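Local structure of bifunctional protein PutA (Bdellovibrio bacteriovorus, 5UR2) at residues I272-K284 with V323-C337. The protein probably oxidises proline to glutamate in two steps, pairing an FAD-dependent proline dehydrogenase with an NAD-dependent L-glutamate gamma-semialdehyde dehydrogenase in one chain. Numbering follows the deposited sequence.
Sequences IQAYLRDSFEDVK and VYTNKAESDANYELC. With P5F (N-propargylglycine-modified flavin adenine dinucleotide), chain F.
The buried amide nitrogen ND2 of Asn333 serves two acceptors: it donates to Ala274 O at 2.9 Å, in the carbonyl plane and on a lone pair, and more weakly to Ser279 OG. Asparagine suits this place because one amide offers both N-H groups and a carbonyl oxygen; OD1 lies 2.8 Å from a water O that also binds Arg277 O, Phe280 N and Tyr324 OH. A hydroxyl suits position 279 because, while accepting from the amide, OG donates to Leu276 O, which Ser279 N also reaches. Ala274 is small enough for its CB to sit 3.6 Å from Tyr334 CA. Both segments belong to the proline dehydrogenase TIM barrel: beyond strand 268-273 the chain turns into helix 279-293, whose residues 279-284 run at 10° to residues 327-337. With CG anti to the backbone N (chi1 -178°), Phe280 swings its flat ring toward that helix, taking the Leu336 CD2 methyl over one face and Cys337 SG at the edge. Toward the adenosine end of the modified FAD, Tyr324 N donates to Tyr275 O, and the branch CG1 of Val323 stands squarely over the Tyr275 ring. Arg277 passes CG over the Tyr324 ring; its NE and NH2 both bond weakly to Val323 O, and NH2 also to Thr454 OG1. The short hydroxyl of Ser330 reaches adenine N3A, whereas Gln273 NE2 donates to flavin O2 (2.7 Å).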
# COMPACT_ATOMS: atom_id res chain seq x y z
N ILE B 272 43.04 10.25 24.99
CA ILE B 272 41.83 9.62 25.48
C ILE B 272 40.68 10.61 25.34
O ILE B 272 40.83 11.80 25.66
CB ILE B 272 42.00 9.16 26.94
CG1 ILE B 272 42.95 7.95 27.02
CG2 ILE B 272 40.65 8.83 27.57
CD1 ILE B 272 42.40 6.69 26.34
N GLN B 273 39.53 10.13 24.84
CA GLN B 273 38.34 10.95 24.56
C GLN B 273 37.30 10.73 25.66
O GLN B 273 36.68 9.67 25.73
CB GLN B 273 37.74 10.61 23.19
CG GLN B 273 38.72 10.81 22.01
CD GLN B 273 38.59 9.73 20.96
OE1 GLN B 273 38.43 8.55 21.28
NE2 GLN B 273 38.69 10.12 19.68
N ALA B 274 37.09 11.76 26.49
CA ALA B 274 36.17 11.63 27.61
C ALA B 274 34.72 11.51 27.18
O ALA B 274 33.88 11.16 28.01
CB ALA B 274 36.33 12.83 28.57
N TYR B 275 34.38 11.79 25.93
CA TYR B 275 32.98 11.60 25.57
C TYR B 275 32.64 10.14 25.30
O TYR B 275 31.47 9.84 25.02
CB TYR B 275 32.60 12.49 24.37
CG TYR B 275 33.09 12.11 22.97
CD1 TYR B 275 34.05 11.12 22.75
CD2 TYR B 275 32.59 12.80 21.85
CE1 TYR B 275 34.48 10.81 21.44
CE2 TYR B 275 33.00 12.51 20.56
CZ TYR B 275 33.94 11.51 20.35
OH TYR B 275 34.35 11.26 19.04
N LEU B 276 33.62 9.23 25.40
CA LEU B 276 33.36 7.80 25.26
C LEU B 276 32.92 7.21 26.59
O LEU B 276 33.48 7.54 27.65
CB LEU B 276 34.59 7.05 24.76
CG LEU B 276 35.04 7.38 23.33
CD1 LEU B 276 36.26 6.55 22.93
CD2 LEU B 276 33.88 7.21 22.34
N ARG B 277 31.93 6.30 26.53
CA ARG B 277 31.45 5.64 27.75
C ARG B 277 32.53 4.80 28.43
O ARG B 277 32.50 4.63 29.66
CB ARG B 277 30.22 4.78 27.43
CG ARG B 277 29.02 5.60 26.93
CD ARG B 277 27.84 4.75 26.41
NE ARG B 277 26.84 5.65 25.83
CZ ARG B 277 25.91 6.30 26.54
NH1 ARG B 277 25.83 6.15 27.86
NH2 ARG B 277 25.07 7.12 25.94
N ASP B 278 33.50 4.27 27.67
CA ASP B 278 34.50 3.39 28.27
C ASP B 278 35.81 4.10 28.57
O ASP B 278 36.78 3.45 28.97
CB ASP B 278 34.72 2.14 27.38
CG ASP B 278 35.28 2.47 26.00
OD1 ASP B 278 35.70 3.62 25.77
OD2 ASP B 278 35.29 1.55 25.15
N SER B 279 35.83 5.42 28.48
CA SER B 279 37.08 6.14 28.62
C SER B 279 37.60 6.14 30.07
O SER B 279 38.83 6.11 30.28
CB SER B 279 36.89 7.57 28.09
OG SER B 279 35.78 8.22 28.71
N PHE B 280 36.73 6.17 31.07
CA PHE B 280 37.26 6.11 32.43
C PHE B 280 37.91 4.76 32.70
O PHE B 280 38.95 4.68 33.36
CB PHE B 280 36.18 6.44 33.47
CG PHE B 280 36.68 6.43 34.90
CD1 PHE B 280 37.71 7.29 35.30
CD2 PHE B 280 36.08 5.63 35.87
CE1 PHE B 280 38.18 7.30 36.63
CE2 PHE B 280 36.52 5.63 37.18
CZ PHE B 280 37.58 6.48 37.57
N GLU B 281 37.32 3.68 32.19
CA GLU B 281 37.97 2.38 32.34
C GLU B 281 39.32 2.34 31.63
O GLU B 281 40.28 1.76 32.16
CB GLU B 281 37.06 1.26 31.85
CG GLU B 281 35.95 0.92 32.83
CD GLU B 281 34.80 0.14 32.18
OE1 GLU B 281 34.00 0.73 31.43
OE2 GLU B 281 34.72 -1.08 32.44
N ASP B 282 39.41 2.96 30.44
CA ASP B 282 40.70 3.03 29.74
C ASP B 282 41.72 3.87 30.52
O ASP B 282 42.91 3.55 30.51
CB ASP B 282 40.55 3.61 28.33
CG ASP B 282 39.85 2.65 27.37
OD1 ASP B 282 39.87 1.41 27.59
OD2 ASP B 282 39.28 3.14 26.38
N VAL B 283 41.27 4.96 31.15
CA VAL B 283 42.19 5.77 31.96
C VAL B 283 42.76 4.94 33.10
O VAL B 283 43.97 4.97 33.37
CB VAL B 283 41.46 7.02 32.49
CG1 VAL B 283 42.26 7.68 33.62
CG2 VAL B 283 41.16 8.01 31.36
N LYS B 284 41.92 4.18 33.78
CA LYS B 284 42.40 3.34 34.87
C LYS B 284 43.34 2.27 34.33
O LYS B 284 44.36 1.95 34.95
CB LYS B 284 41.22 2.72 35.61
CG LYS B 284 40.41 3.77 36.39
CD LYS B 284 39.02 3.31 36.77
CE LYS B 284 39.04 2.51 38.07
NZ LYS B 284 38.97 1.04 37.90
N VAL B 323 29.32 6.97 22.44
CA VAL B 323 29.48 8.27 23.09
C VAL B 323 28.31 8.50 24.03
O VAL B 323 27.22 7.93 23.86
CB VAL B 323 29.60 9.43 22.07
CG1 VAL B 323 30.92 9.34 21.31
CG2 VAL B 323 28.42 9.40 21.09
N TYR B 324 28.55 9.29 25.08
CA TYR B 324 27.44 9.87 25.82
C TYR B 324 26.63 10.73 24.87
O TYR B 324 27.17 11.30 23.93
CB TYR B 324 27.92 10.74 26.99
CG TYR B 324 28.76 10.03 28.00
CD1 TYR B 324 28.20 9.12 28.89
CD2 TYR B 324 30.13 10.25 28.06
CE1 TYR B 324 28.98 8.46 29.84
CE2 TYR B 324 30.93 9.59 28.99
CZ TYR B 324 30.35 8.70 29.87
OH TYR B 324 31.15 8.08 30.79
N THR B 325 25.33 10.83 25.13
CA THR B 325 24.50 11.70 24.31
C THR B 325 23.92 12.87 25.10
O THR B 325 23.14 13.65 24.55
CB THR B 325 23.41 10.89 23.60
OG1 THR B 325 22.69 10.11 24.55
CG2 THR B 325 24.06 9.95 22.56
N ASN B 326 24.30 13.02 26.36
CA ASN B 326 24.05 14.23 27.14
C ASN B 326 25.39 14.93 27.32
O ASN B 326 26.33 14.33 27.86
CB ASN B 326 23.40 13.86 28.47
CG ASN B 326 23.35 15.01 29.48
OD1 ASN B 326 23.64 16.16 29.18
ND2 ASN B 326 22.93 14.68 30.70
N LYS B 327 25.50 16.18 26.87
CA LYS B 327 26.82 16.80 26.82
C LYS B 327 27.40 16.97 28.23
O LYS B 327 28.63 16.93 28.40
CB LYS B 327 26.75 18.14 26.08
CG LYS B 327 28.14 18.66 25.67
CD LYS B 327 28.61 19.80 26.61
CE LYS B 327 30.02 20.28 26.26
NZ LYS B 327 30.49 21.35 27.21
N ALA B 328 26.55 17.17 29.24
CA ALA B 328 27.03 17.25 30.61
C ALA B 328 27.66 15.94 31.07
O ALA B 328 28.55 15.96 31.94
CB ALA B 328 25.88 17.67 31.54
N GLU B 329 27.22 14.79 30.53
CA GLU B 329 27.91 13.53 30.84
C GLU B 329 29.36 13.57 30.39
O GLU B 329 30.25 13.09 31.11
CB GLU B 329 27.23 12.33 30.17
CG GLU B 329 25.96 11.84 30.80
CD GLU B 329 25.40 10.61 30.09
OE1 GLU B 329 25.09 10.68 28.88
OE2 GLU B 329 25.30 9.55 30.75
N SER B 330 29.63 14.12 29.20
CA SER B 330 31.02 14.22 28.74
C SER B 330 31.85 15.12 29.64
O SER B 330 32.96 14.76 30.05
CB SER B 330 31.06 14.71 27.30
OG SER B 330 30.48 13.77 26.43
N ASP B 331 31.32 16.30 29.98
CA ASP B 331 32.03 17.20 30.88
C ASP B 331 32.30 16.52 32.22
O ASP B 331 33.43 16.51 32.72
CB ASP B 331 31.22 18.48 31.11
CG ASP B 331 31.11 19.37 29.85
OD1 ASP B 331 31.88 19.20 28.88
OD2 ASP B 331 30.24 20.26 29.86
N ALA B 332 31.27 15.89 32.79
CA ALA B 332 31.42 15.27 34.11
C ALA B 332 32.44 14.14 34.06
O ALA B 332 33.26 13.99 34.97
CB ALA B 332 30.08 14.75 34.63
N ASN B 333 32.39 13.33 32.99
CA ASN B 333 33.36 12.26 32.84
C ASN B 333 34.77 12.82 32.62
O ASN B 333 35.75 12.24 33.10
CB ASN B 333 32.95 11.36 31.66
CG ASN B 333 33.77 10.11 31.60
OD1 ASN B 333 33.68 9.25 32.49
ND2 ASN B 333 34.59 9.98 30.56
N TYR B 334 34.89 13.94 31.90
CA TYR B 334 36.19 14.58 31.74
C TYR B 334 36.78 14.92 33.10
O TYR B 334 37.94 14.59 33.39
CB TYR B 334 36.06 15.85 30.89
CG TYR B 334 37.39 16.44 30.44
CD1 TYR B 334 38.22 17.11 31.34
CD2 TYR B 334 37.79 16.36 29.11
CE1 TYR B 334 39.45 17.65 30.93
CE2 TYR B 334 38.98 16.89 28.69
CZ TYR B 334 39.82 17.54 29.59
OH TYR B 334 41.01 18.06 29.14
N GLU B 335 35.99 15.56 33.96
CA GLU B 335 36.51 15.95 35.26
C GLU B 335 36.86 14.73 36.11
O GLU B 335 37.89 14.72 36.80
CB GLU B 335 35.52 16.89 35.96
CG GLU B 335 35.41 18.24 35.24
CD GLU B 335 34.52 19.28 35.92
OE1 GLU B 335 34.19 19.15 37.12
OE2 GLU B 335 34.15 20.25 35.23
N LEU B 336 36.05 13.67 36.03
CA LEU B 336 36.36 12.44 36.75
C LEU B 336 37.68 11.84 36.27
O LEU B 336 38.53 11.45 37.08
CB LEU B 336 35.20 11.45 36.58
CG LEU B 336 35.38 10.05 37.17
CD1 LEU B 336 35.22 10.11 38.71
CD2 LEU B 336 34.41 9.03 36.57
N CYS B 337 37.86 11.76 34.94
CA CYS B 337 39.13 11.27 34.40
C CYS B 337 40.30 12.16 34.80
O CYS B 337 41.37 11.66 35.16
CB CYS B 337 39.04 11.17 32.87
SG CYS B 337 37.95 9.84 32.30
PA P5F F . 33.21 21.91 25.01
O1A P5F F . 33.26 22.12 26.56
O2A P5F F . 32.27 22.70 24.26
O5B P5F F . 32.82 20.53 24.57
C5B P5F F . 32.36 20.17 23.27
C4B P5F F . 32.42 18.65 23.14
O4B P5F F . 31.42 17.97 23.87
C3B P5F F . 32.29 18.08 21.75
O3B P5F F . 33.45 18.20 21.02
C2B P5F F . 31.93 16.68 22.01
O2B P5F F . 33.08 15.96 22.30
C1B P5F F . 31.09 16.77 23.23
N9A P5F F . 29.67 16.79 22.98
C8A P5F F . 28.95 17.68 22.20
N7A P5F F . 27.66 17.35 22.25
C5A P5F F . 27.48 16.24 23.08
C6A P5F F . 26.39 15.47 23.48
N6A P5F F . 25.06 15.78 23.03
N1A P5F F . 26.57 14.41 24.30
C2A P5F F . 27.80 14.08 24.75
N3A P5F F . 28.88 14.80 24.36
C4A P5F F . 28.77 15.86 23.55
N1 P5F F . 39.44 15.01 19.53
C2 P5F F . 39.57 13.59 19.29
O2 P5F F . 38.43 12.82 19.30
N3 P5F F . 40.85 13.00 19.05
C4 P5F F . 42.04 13.77 19.02
O4 P5F F . 43.26 13.12 18.78
C4X P5F F . 41.90 15.26 19.27
N5 P5F F . 43.04 16.17 19.14
C5X P5F F . 42.91 17.48 19.81
C6 P5F F . 44.13 18.23 20.22
C7 P5F F . 44.00 19.45 20.94
C7M P5F F . 45.25 20.20 21.35
C8 P5F F . 42.71 19.95 21.28
C8M P5F F . 42.54 21.24 22.05
C9 P5F F . 41.55 19.24 20.90
C9A P5F F . 41.68 17.97 20.14
N10 P5F F . 40.47 17.22 19.77
C10 P5F F . 40.64 15.82 19.50
C1' P5F F . 39.11 17.81 19.84
C2' P5F F . 38.51 17.74 21.25
O2' P5F F . 38.26 16.42 21.55
C3' P5F F . 37.24 18.56 21.45
O3' P5F F . 36.26 18.06 20.61
C4' P5F F . 37.37 20.04 21.16
O4' P5F F . 38.69 20.39 21.43
C5' P5F F . 36.35 20.95 21.87
O5' P5F F . 36.07 20.56 23.20
P P5F F . 35.89 21.58 24.46
O1P P5F F . 36.26 21.04 25.90
O2P P5F F . 36.67 22.83 23.92
O3P P5F F . 34.40 22.23 24.18
C21 P5F F . 43.29 15.85 16.55
C22 P5F F . 43.27 16.00 17.89
C23 P5F F . 43.49 14.47 15.90
O HOH W 1 33.87 6.77 31.15